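Long-range contacts in glyceraldehyde-3-phosphate dehydrogenase (Sulfolobus solfataricus, PDB 1B7G), which catalyses the phosphorylating oxidation of D-glyceraldehyde 3-phosphate in glycolysis, accepting both NAD and NADP but markedly preferring NADP: residues K22-K27 / A311-M316; A187-H192 / A207-I212; V247-K252 / M279-S284. The protein carries 1 engineered substitution. All coordinates share one frame; numbering follows the deposited sequence.

Overall arrangement
The three contacts sit in different parts of the two-domain subunit. Interaction 1 ties the start of strand 26-32, in the parallel Rossmann-type sheet, to helix 304-315 near the end of the chain, and the other two are nested within the long loop it closes. Interactions 2 and 3 follow one another in series and reach the same mixed sheet of the C-terminal domain, strand 205-213 near one margin and strand 246-249 at the other; their centres are 25 Å apart. Interaction 1 lies 34 Å from interaction 2 and 32 Å from interaction 3, centre to centre. Helix 304-315 thus returns the chain to the nucleotide-binding domain after the C-terminal domain has been completed.

Interaction 1: residues K22-K27 / A311-M316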
loop_
_atom_site.group_PDB
_atom_site.type_symbol
_atom_site.label_atom_id
_atom_site.label_comp_id
_atom_site.label_asym_id
_atom_site.label_seq_id
_atom_site.Cartn_x
_atom_site.Cartn_y
_atom_site.Cartn_z
ATOM N N LYS A 22 -0.374 10.811 17.477
ATOM C CA LYS A 22 -1.471 11.669 17.077
ATOM C C LYS A 22 -2.434 12.022 18.197
ATOM O O LYS A 22 -3.328 12.845 17.951
ATOM C CB LYS A 22 -2.247 11.043 15.904
ATOM C CG LYS A 22 -1.353 10.853 14.681
ATOM C CD LYS A 22 -2.202 10.297 13.534
ATOM C CE LYS A 22 -1.400 10.275 12.237
ATOM N NZ LYS A 22 -2.278 9.857 11.113
ATOM N N GLN A 23 -2.332 11.459 19.384
ATOM C CA GLN A 23 -3.315 11.785 20.430
ATOM C C GLN A 23 -2.898 13.096 21.123
ATOM O O GLN A 23 -1.707 13.262 21.394
ATOM C CB GLN A 23 -3.369 10.662 21.446
ATOM C CG GLN A 23 -3.952 9.337 20.943
ATOM C CD GLN A 23 -5.131 9.472 20.033
ATOM O OE1 GLN A 23 -6.245 9.834 20.434
ATOM N NE2 GLN A 23 -4.910 9.234 18.722
ATOM N N PRO A 24 -3.841 13.949 21.455
ATOM C CA PRO A 24 -3.541 15.200 22.160
ATOM C C PRO A 24 -3.141 14.992 23.603
ATOM O O PRO A 24 -2.470 15.865 24.194
ATOM C CB PRO A 24 -4.845 15.985 22.087
ATOM C CG PRO A 24 -5.895 14.932 21.967
ATOM C CD PRO A 24 -5.271 13.831 21.134
ATOM N N ASP A 25 -3.544 13.890 24.226
ATOM C CA ASP A 25 -3.301 13.671 25.649
ATOM C C ASP A 25 -2.315 12.597 25.949
ATOM O O ASP A 25 -2.201 12.062 27.075
ATOM C CB ASP A 25 -4.650 13.354 26.358
ATOM C CG ASP A 25 -5.329 12.118 25.749
ATOM O OD1 ASP A 25 -5.073 11.776 24.580
ATOM O OD2 ASP A 25 -6.147 11.502 26.442
ATOM N N MET A 26 -1.565 12.162 24.922
ATOM C CA MET A 26 -0.569 11.138 25.150
ATOM C C MET A 26 0.771 11.544 24.541
ATOM O O MET A 26 0.794 12.240 23.529
ATOM C CB MET A 26 -1.042 9.834 24.437
ATOM C CG MET A 26 -2.368 9.315 24.936
ATOM S SD MET A 26 -2.742 7.640 24.280
ATOM C CE MET A 26 -4.410 7.457 24.840
ATOM N N LYS A 27 1.842 10.970 25.041
ATOM C CA LYS A 27 3.133 11.173 24.377
ATOM C C LYS A 27 3.823 9.812 24.292
ATOM O O LYS A 27 3.845 9.062 25.264
ATOM C CB LYS A 27 3.998 12.232 25.032
ATOM C CG LYS A 27 5.011 11.863 26.071
ATOM C CD LYS A 27 5.447 13.093 26.873
ATOM C CE LYS A 27 6.734 12.859 27.643
ATOM N NZ LYS A 27 6.995 13.934 28.645
ATOM N N ALA A 311 -8.324 1.717 25.019
ATOM C CA ALA A 311 -7.979 0.881 26.128
ATOM C C ALA A 311 -7.053 1.668 27.084
ATOM O O ALA A 311 -7.151 1.473 28.299
ATOM C CB ALA A 311 -7.342 -0.445 25.749
ATOM N N ILE A 312 -6.121 2.428 26.525
ATOM C CA ILE A 312 -5.247 3.253 27.374
ATOM C C ILE A 312 -6.127 4.180 28.211
ATOM O O ILE A 312 -6.010 4.245 29.419
ATOM C CB ILE A 312 -4.267 4.087 26.535
ATOM C CG1 ILE A 312 -3.166 3.183 25.960
ATOM C CG2 ILE A 312 -3.652 5.199 27.374
ATOM C CD1 ILE A 312 -2.441 3.730 24.742
ATOM N N ARG A 313 -7.078 4.840 27.577
ATOM C CA ARG A 313 -7.953 5.763 28.287
ATOM C C ARG A 313 -8.797 5.077 29.333
ATOM O O ARG A 313 -8.918 5.625 30.447
ATOM C CB ARG A 313 -8.793 6.578 27.295
ATOM C CG ARG A 313 -7.918 7.417 26.390
ATOM C CD ARG A 313 -8.504 8.809 26.141
ATOM N NE ARG A 313 -7.647 9.553 25.208
ATOM C CZ ARG A 313 -7.690 9.440 23.885
ATOM N NH1 ARG A 313 -8.562 8.617 23.268
ATOM N NH2 ARG A 313 -6.828 10.181 23.195
ATOM N N ALA A 314 -9.339 3.869 29.057
ATOM C CA ALA A 314 -10.098 3.147 30.046
ATOM C C ALA A 314 -9.263 2.765 31.270
ATOM O O ALA A 314 -9.592 3.044 32.420
ATOM C CB ALA A 314 -10.697 1.864 29.468
ATOM N N SER A 315 -8.156 2.081 31.031
ATOM C CA SER A 315 -7.259 1.643 32.069
ATOM C C SER A 315 -6.855 2.809 32.999
ATOM O O SER A 315 -6.839 2.638 34.212
ATOM C CB SER A 315 -5.982 1.106 31.437
ATOM O OG SER A 315 -5.097 0.493 32.319
ATOM N N MET A 316 -6.508 3.947 32.396
ATOM C CA MET A 316 -6.015 5.093 33.171
ATOM C C MET A 316 -7.134 6.024 33.593
ATOM O O MET A 316 -6.858 7.098 34.121
ATOM C CB MET A 316 -5.018 5.896 32.346
ATOM C CG MET A 316 -3.839 5.125 31.803
ATOM S SD MET A 316 -2.760 4.500 33.103
ATOM C CE MET A 316 -2.011 6.052 33.626
#
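The side chain of Arg313 reaches from helix 304-315 to the turn that leads into strand 26-32 and spends its length on three residues of 22-27. From CB, the chain sets CG anti to the carbonyl carbon, beside the backbone N, and Arg313 CG meets the methyl of Met26, 3.8 Å from its CE. The chain bends there, chi2 at -140°, and CD passes beside Asp25. Arg313 NE then donates to Asp25 OD2 at 2.8 Å, while Arg313 NH2 gives an almost straight bond to Asp25 OD1 at 2.7 Å. Both oxygens use their syn lone pairs, so carboxylate and guanidinium meet side-on and nearly coplanar, their planes 20° apart. A second hydrogen on Arg313 NH2 goes to Gln23 OE1 at 2.8 Å, landing on a lone pair in the amide plane although that plane is turned 56° from the guanidinium.

This joins the loop leading into strand 26-32 of the Rossmann-type domain to a helix from the far end of the chain, which packs on the same parallel sheet. Met26, extended beyond CG, lays CE over one face of the guanidinium and presses it tip to tip on Ile312 CG2 at a tight 3.5 Å; Ile312 in turn touches Val4 and Val82 on two strands of that sheet. An alanine in place of Arg313 would remove all three donors to Asp25 and Gln23, and would probably loosen the hold of the helix on the loop before the strand. NH1, the remaining nitrogen, bonds to Ser324 and Thr328 of helix 321-331, while Gln23 NE2 reaches Ser331 and the carbonyl of Ala19.

Interaction 2: residues A187-H192 / A207-I212; sequences ATVPSH and ATMAVI. With SO4 (sulfate ion), chain F.
A cis peptide bond precedes Pro190, and just beyond it the loop is fastened to strand 205-213 by one short backbone bond and one pair of hydroxyls. Ser191 N donates to Thr208 O at 2.7 Å, approaching from above the carbonyl plane, 39° out of it. Pro190 crowds the same oxygen, its CA 3.0 Å from Thr208 O. Ser191 and Thr208 both hold their hydroxyl between backbone N and carbonyl carbon, the crowded position, and this brings Ser191 OG and Thr208 OG1 to a hydrogen bond of 2.8 Å. Ser191 CB also rests against the methyl of Ala210.

The strand belongs to the mixed sheet of the GAPDH C-terminal domain, and the loop runs from strand 183-184, at the sheet's edge, into helix 193-198 at the anion-binding site. His192, a residue of the inorganic phosphate site, donates its backbone N to sulfate O3 at 2.7 Å; the ion probably came from the crystallisation liquor and is consistent with a site suited to phosphate. Ser191 OG also bonds His193 ND1, which makes it a second-shell partner of a residue thought to bind substrate. Toward the solvent, Val189 CG2 crosses obliquely over Met209 and presses on its CG at a tight 3.4 Å. Further back along the loop a water bridges the carbonyl of Thr188 to Ala210 N.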
loop_
_atom_site.group_PDB
_atom_site.type_symbol
_atom_site.label_atom_id
_atom_site.label_comp_id
_atom_site.label_asym_id
_atom_site.label_seq_id
_atom_site.Cartn_x
_atom_site.Cartn_y
_atom_site.Cartn_z
ATOM N N ALA A 187 -9.218 -27.357 12.339
ATOM C CA ALA A 187 -10.314 -28.201 11.829
ATOM C C ALA A 187 -11.386 -28.436 12.875
ATOM O O ALA A 187 -12.487 -28.832 12.484
ATOM C CB ALA A 187 -9.763 -29.490 11.274
ATOM N N THR A 188 -11.134 -28.187 14.148
ATOM C CA THR A 188 -12.146 -28.420 15.196
ATOM C C THR A 188 -13.083 -27.248 15.321
ATOM O O THR A 188 -12.786 -26.130 14.880
ATOM C CB THR A 188 -11.426 -28.712 16.535
ATOM O OG1 THR A 188 -10.473 -27.673 16.726
ATOM C CG2 THR A 188 -10.641 -30.016 16.485
ATOM N N VAL A 189 -14.305 -27.401 15.763
ATOM C CA VAL A 189 -15.284 -26.324 15.876
ATOM C C VAL A 189 -15.652 -26.266 17.363
ATOM O O VAL A 189 -15.815 -27.356 17.887
ATOM C CB VAL A 189 -16.566 -26.581 15.074
ATOM C CG1 VAL A 189 -17.661 -25.558 15.388
ATOM C CG2 VAL A 189 -16.282 -26.612 13.581
ATOM N N PRO A 190 -15.722 -25.084 17.938
ATOM C CA PRO A 190 -15.474 -23.825 17.290
ATOM C C PRO A 190 -14.027 -23.361 17.293
ATOM O O PRO A 190 -13.148 -23.896 17.976
ATOM C CB PRO A 190 -16.318 -22.873 18.187
ATOM C CG PRO A 190 -16.057 -23.396 19.544
ATOM C CD PRO A 190 -16.037 -24.906 19.398
ATOM N N SER A 191 -13.723 -22.379 16.420
ATOM C CA SER A 191 -12.368 -21.777 16.519
ATOM C C SER A 191 -12.364 -20.895 17.786
ATOM O O SER A 191 -13.406 -20.660 18.385
ATOM C CB SER A 191 -12.096 -20.936 15.292
ATOM O OG SER A 191 -13.114 -19.961 15.108
ATOM N N HIS A 192 -11.239 -20.296 18.153
ATOM C CA HIS A 192 -11.074 -19.542 19.367
ATOM C C HIS A 192 -11.906 -18.259 19.398
ATOM O O HIS A 192 -12.067 -17.707 20.479
ATOM C CB HIS A 192 -9.582 -19.216 19.602
ATOM C CG HIS A 192 -9.031 -18.148 18.710
ATOM N ND1 HIS A 192 -9.200 -16.805 19.014
ATOM C CD2 HIS A 192 -8.332 -18.179 17.543
ATOM C CE1 HIS A 192 -8.677 -16.057 18.065
ATOM N NE2 HIS A 192 -8.109 -16.850 17.186
ATOM N N ALA A 207 -20.923 -19.564 17.852
ATOM C CA ALA A 207 -20.002 -20.609 17.446
ATOM C C ALA A 207 -19.356 -20.147 16.149
ATOM O O ALA A 207 -19.976 -19.509 15.297
ATOM C CB ALA A 207 -20.697 -21.987 17.364
ATOM N N THR A 208 -18.080 -20.427 15.984
ATOM C CA THR A 208 -17.355 -19.949 14.818
ATOM C C THR A 208 -16.450 -21.050 14.250
ATOM O O THR A 208 -15.968 -21.884 14.999
ATOM C CB THR A 208 -16.396 -18.792 15.182
ATOM O OG1 THR A 208 -15.566 -19.222 16.253
ATOM C CG2 THR A 208 -17.142 -17.515 15.559
ATOM N N MET A 209 -16.285 -20.979 12.934
ATOM C CA MET A 209 -15.277 -21.846 12.308
ATOM C C MET A 209 -14.337 -20.959 11.495
ATOM O O MET A 209 -14.802 -19.943 10.964
ATOM C CB MET A 209 -15.963 -22.795 11.320
ATOM C CG MET A 209 -16.922 -23.818 11.841
ATOM S SD MET A 209 -17.825 -24.737 10.583
ATOM C CE MET A 209 -19.408 -23.924 10.581
ATOM N N ALA A 210 -13.088 -21.371 11.303
ATOM C CA ALA A 210 -12.162 -20.531 10.559
ATOM C C ALA A 210 -11.277 -21.426 9.628
ATOM O O ALA A 210 -10.923 -22.519 10.016
ATOM C CB ALA A 210 -11.203 -19.851 11.535
ATOM N N VAL A 211 -10.858 -20.795 8.551
ATOM C CA VAL A 211 -10.003 -21.383 7.555
ATOM C C VAL A 211 -9.006 -20.314 7.042
ATOM O O VAL A 211 -9.409 -19.149 7.001
ATOM C CB VAL A 211 -10.825 -21.908 6.367
ATOM C CG1 VAL A 211 -11.580 -20.781 5.672
ATOM C CG2 VAL A 211 -9.897 -22.583 5.345
ATOM N N ILE A 212 -7.833 -20.750 6.684
ATOM C CA ILE A 212 -6.774 -19.917 6.085
ATOM C C ILE A 212 -6.807 -20.074 4.563
ATOM O O ILE A 212 -6.908 -21.185 4.048
ATOM C CB ILE A 212 -5.404 -20.257 6.647
ATOM C CG1 ILE A 212 -5.175 -19.776 8.087
ATOM C CG2 ILE A 212 -4.213 -19.739 5.772
ATOM C CD1 ILE A 212 -3.933 -20.440 8.735
HETATM S S SO4 F . -7.884 -22.173 17.787
HETATM O O1 SO4 F . -6.786 -21.294 18.337
HETATM O O2 SO4 F . -7.269 -23.054 16.721
HETATM O O3 SO4 F . -8.958 -21.318 17.152
HETATM O O4 SO4 F . -8.420 -23.040 18.880
HETATM O O HOH W 1 -12.595 -23.820 12.862
#

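Interaction 3: residues V247-K252 / M279-S284; sequences VLISSK and MIFSDS
Strands 247-249 and 279-281 run parallel in register. Two backbone bonds join them: Ile280 N donates to Val247 O nearly along the C=O axis, and Ile249 N to Ile280 O at 2.8 Å. A third, from Ser282 N just past the strand, goes to Ile249 O at 2.9 Å. Ile249 makes the largest single contribution to the contact. Its CG2, anti to the backbone N, meets Phe281 CE2 at 3.8 Å while CB lies over a face of the ring, and CD1 reaches back to Met279 CB. Leu248, on the other face of the sheet, places CD2 beside Ile280 CB.

Beyond the strands, Ser251 OG donates to Asp283 OD2 at 2.8 Å, meeting it from above the carboxylate plane; one water joins Ser251 N to Asp283 OD1, another Ile249 O to Asp283 N. Ser250 OG forms an ST turn with Lys252 N and also bonds the C-terminal carboxylate of Ile340.

Leu261 of helix 258-267 covers Ile249, Met279 and Phe281, whereas helix 233-241 covers Leu248 and Ile280. Two adjacent parallel strands with the connecting helix laid over one face form a beta-alpha-beta crossover at the margin of the C-terminal domain's mixed sheet.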
loop_
_atom_site.group_PDB
_atom_site.type_symbol
_atom_site.label_atom_id
_atom_site.label_comp_id
_atom_site.label_asym_id
_atom_site.label_seq_id
_atom_site.Cartn_x
_atom_site.Cartn_y
_atom_site.Cartn_z
ATOM N N VAL A 247 -17.766 0.520 8.201
ATOM C CA VAL A 247 -18.090 1.233 6.958
ATOM C C VAL A 247 -18.905 0.281 6.051
ATOM O O VAL A 247 -18.826 -0.935 6.213
ATOM C CB VAL A 247 -16.886 1.765 6.194
ATOM C CG1 VAL A 247 -16.240 2.941 6.928
ATOM C CG2 VAL A 247 -15.836 0.694 5.908
ATOM N N LEU A 248 -19.600 0.828 5.088
ATOM C CA LEU A 248 -20.397 0.034 4.160
ATOM C C LEU A 248 -19.693 0.110 2.793
ATOM O O LEU A 248 -19.047 1.126 2.496
ATOM C CB LEU A 248 -21.838 0.513 4.041
ATOM C CG LEU A 248 -22.733 0.269 5.265
ATOM C CD1 LEU A 248 -24.127 0.824 5.053
ATOM C CD2 LEU A 248 -22.839 -1.227 5.597
ATOM N N ILE A 249 -19.745 -0.998 2.084
ATOM C CA ILE A 249 -19.168 -1.091 0.724
ATOM C C ILE A 249 -20.329 -1.388 -0.238
ATOM O O ILE A 249 -20.957 -2.464 -0.127
ATOM C CB ILE A 249 -18.208 -2.292 0.641
ATOM C CG1 ILE A 249 -17.153 -2.287 1.720
ATOM C CG2 ILE A 249 -17.600 -2.424 -0.767
ATOM C CD1 ILE A 249 -16.201 -1.138 1.848
ATOM N N SER A 250 -20.652 -0.469 -1.104
ATOM C CA SER A 250 -21.712 -0.604 -2.086
ATOM C C SER A 250 -21.228 -1.420 -3.284
ATOM O O SER A 250 -20.055 -1.750 -3.388
ATOM C CB SER A 250 -22.174 0.787 -2.559
ATOM O OG SER A 250 -21.294 1.340 -3.531
ATOM N N SER A 251 -22.123 -1.662 -4.240
ATOM C CA SER A 251 -21.693 -2.351 -5.478
ATOM C C SER A 251 -21.762 -1.359 -6.628
ATOM O O SER A 251 -21.901 -1.726 -7.784
ATOM C CB SER A 251 -22.691 -3.510 -5.718
ATOM O OG SER A 251 -23.993 -2.946 -5.763
ATOM N N LYS A 252 -21.719 -0.068 -6.322
ATOM C CA LYS A 252 -21.855 0.975 -7.333
ATOM C C LYS A 252 -20.597 1.248 -8.137
ATOM O O LYS A 252 -20.652 1.641 -9.304
ATOM C CB LYS A 252 -22.311 2.251 -6.610
ATOM C CG LYS A 252 -22.631 3.437 -7.497
ATOM C CD LYS A 252 -23.431 4.471 -6.698
ATOM C CE LYS A 252 -23.904 5.602 -7.587
ATOM N NZ LYS A 252 -24.468 6.737 -6.789
ATOM N N MET A 279 -15.590 -3.612 7.186
ATOM C CA MET A 279 -16.091 -3.286 5.867
ATOM C C MET A 279 -17.273 -4.181 5.465
ATOM O O MET A 279 -17.052 -5.318 5.017
ATOM C CB MET A 279 -14.987 -3.419 4.803
ATOM C CG MET A 279 -13.908 -2.350 4.855
ATOM S SD MET A 279 -12.325 -2.905 4.183
ATOM C CE MET A 279 -11.568 -3.670 5.556
ATOM N N ILE A 280 -18.500 -3.745 5.739
ATOM C CA ILE A 280 -19.669 -4.580 5.468
ATOM C C ILE A 280 -20.154 -4.376 4.039
ATOM O O ILE A 280 -20.362 -3.247 3.594
ATOM C CB ILE A 280 -20.828 -4.292 6.436
ATOM C CG1 ILE A 280 -20.415 -4.640 7.868
ATOM C CG2 ILE A 280 -22.088 -5.071 6.015
ATOM C CD1 ILE A 280 -21.414 -4.294 8.935
ATOM N N PHE A 281 -20.295 -5.488 3.318
ATOM C CA PHE A 281 -20.824 -5.439 1.951
ATOM C C PHE A 281 -22.321 -5.212 1.995
ATOM O O PHE A 281 -23.075 -6.064 2.479
ATOM C CB PHE A 281 -20.468 -6.756 1.205
ATOM C CG PHE A 281 -18.973 -6.765 0.928
ATOM C CD1 PHE A 281 -18.078 -7.210 1.882
ATOM C CD2 PHE A 281 -18.508 -6.263 -0.281
ATOM C CE1 PHE A 281 -16.732 -7.208 1.614
ATOM C CE2 PHE A 281 -17.140 -6.239 -0.549
ATOM C CZ PHE A 281 -16.272 -6.700 0.410
ATOM N N SER A 282 -22.747 -4.002 1.623
ATOM C CA SER A 282 -24.125 -3.591 1.732
ATOM C C SER A 282 -25.121 -4.390 0.915
ATOM O O SER A 282 -26.212 -4.668 1.465
ATOM C CB SER A 282 -24.311 -2.083 1.446
ATOM O OG SER A 282 -24.170 -1.786 0.082
ATOM N N ASP A 283 -24.722 -5.009 -0.182
ATOM C CA ASP A 283 -25.599 -5.918 -0.910
ATOM C C ASP A 283 -25.715 -7.257 -0.190
ATOM O O ASP A 283 -26.638 -8.001 -0.531
ATOM C CB ASP A 283 -25.030 -6.190 -2.319
ATOM C CG ASP A 283 -25.297 -5.075 -3.296
ATOM O OD1 ASP A 283 -25.828 -4.014 -2.906
ATOM O OD2 ASP A 283 -24.977 -5.235 -4.495
ATOM N N SER A 284 -24.837 -7.536 0.767
ATOM C CA SER A 284 -24.832 -8.750 1.524
ATOM C C SER A 284 -25.933 -8.761 2.675
ATOM O O SER A 284 -26.233 -9.838 3.151
ATOM C CB SER A 284 -23.502 -9.116 2.137
ATOM O OG SER A 284 -23.229 -8.466 3.351
HETATM O O HOH W 2 -22.035 -4.664 -1.478
HETATM O O HOH W 3 -24.831 -1.247 -3.436
#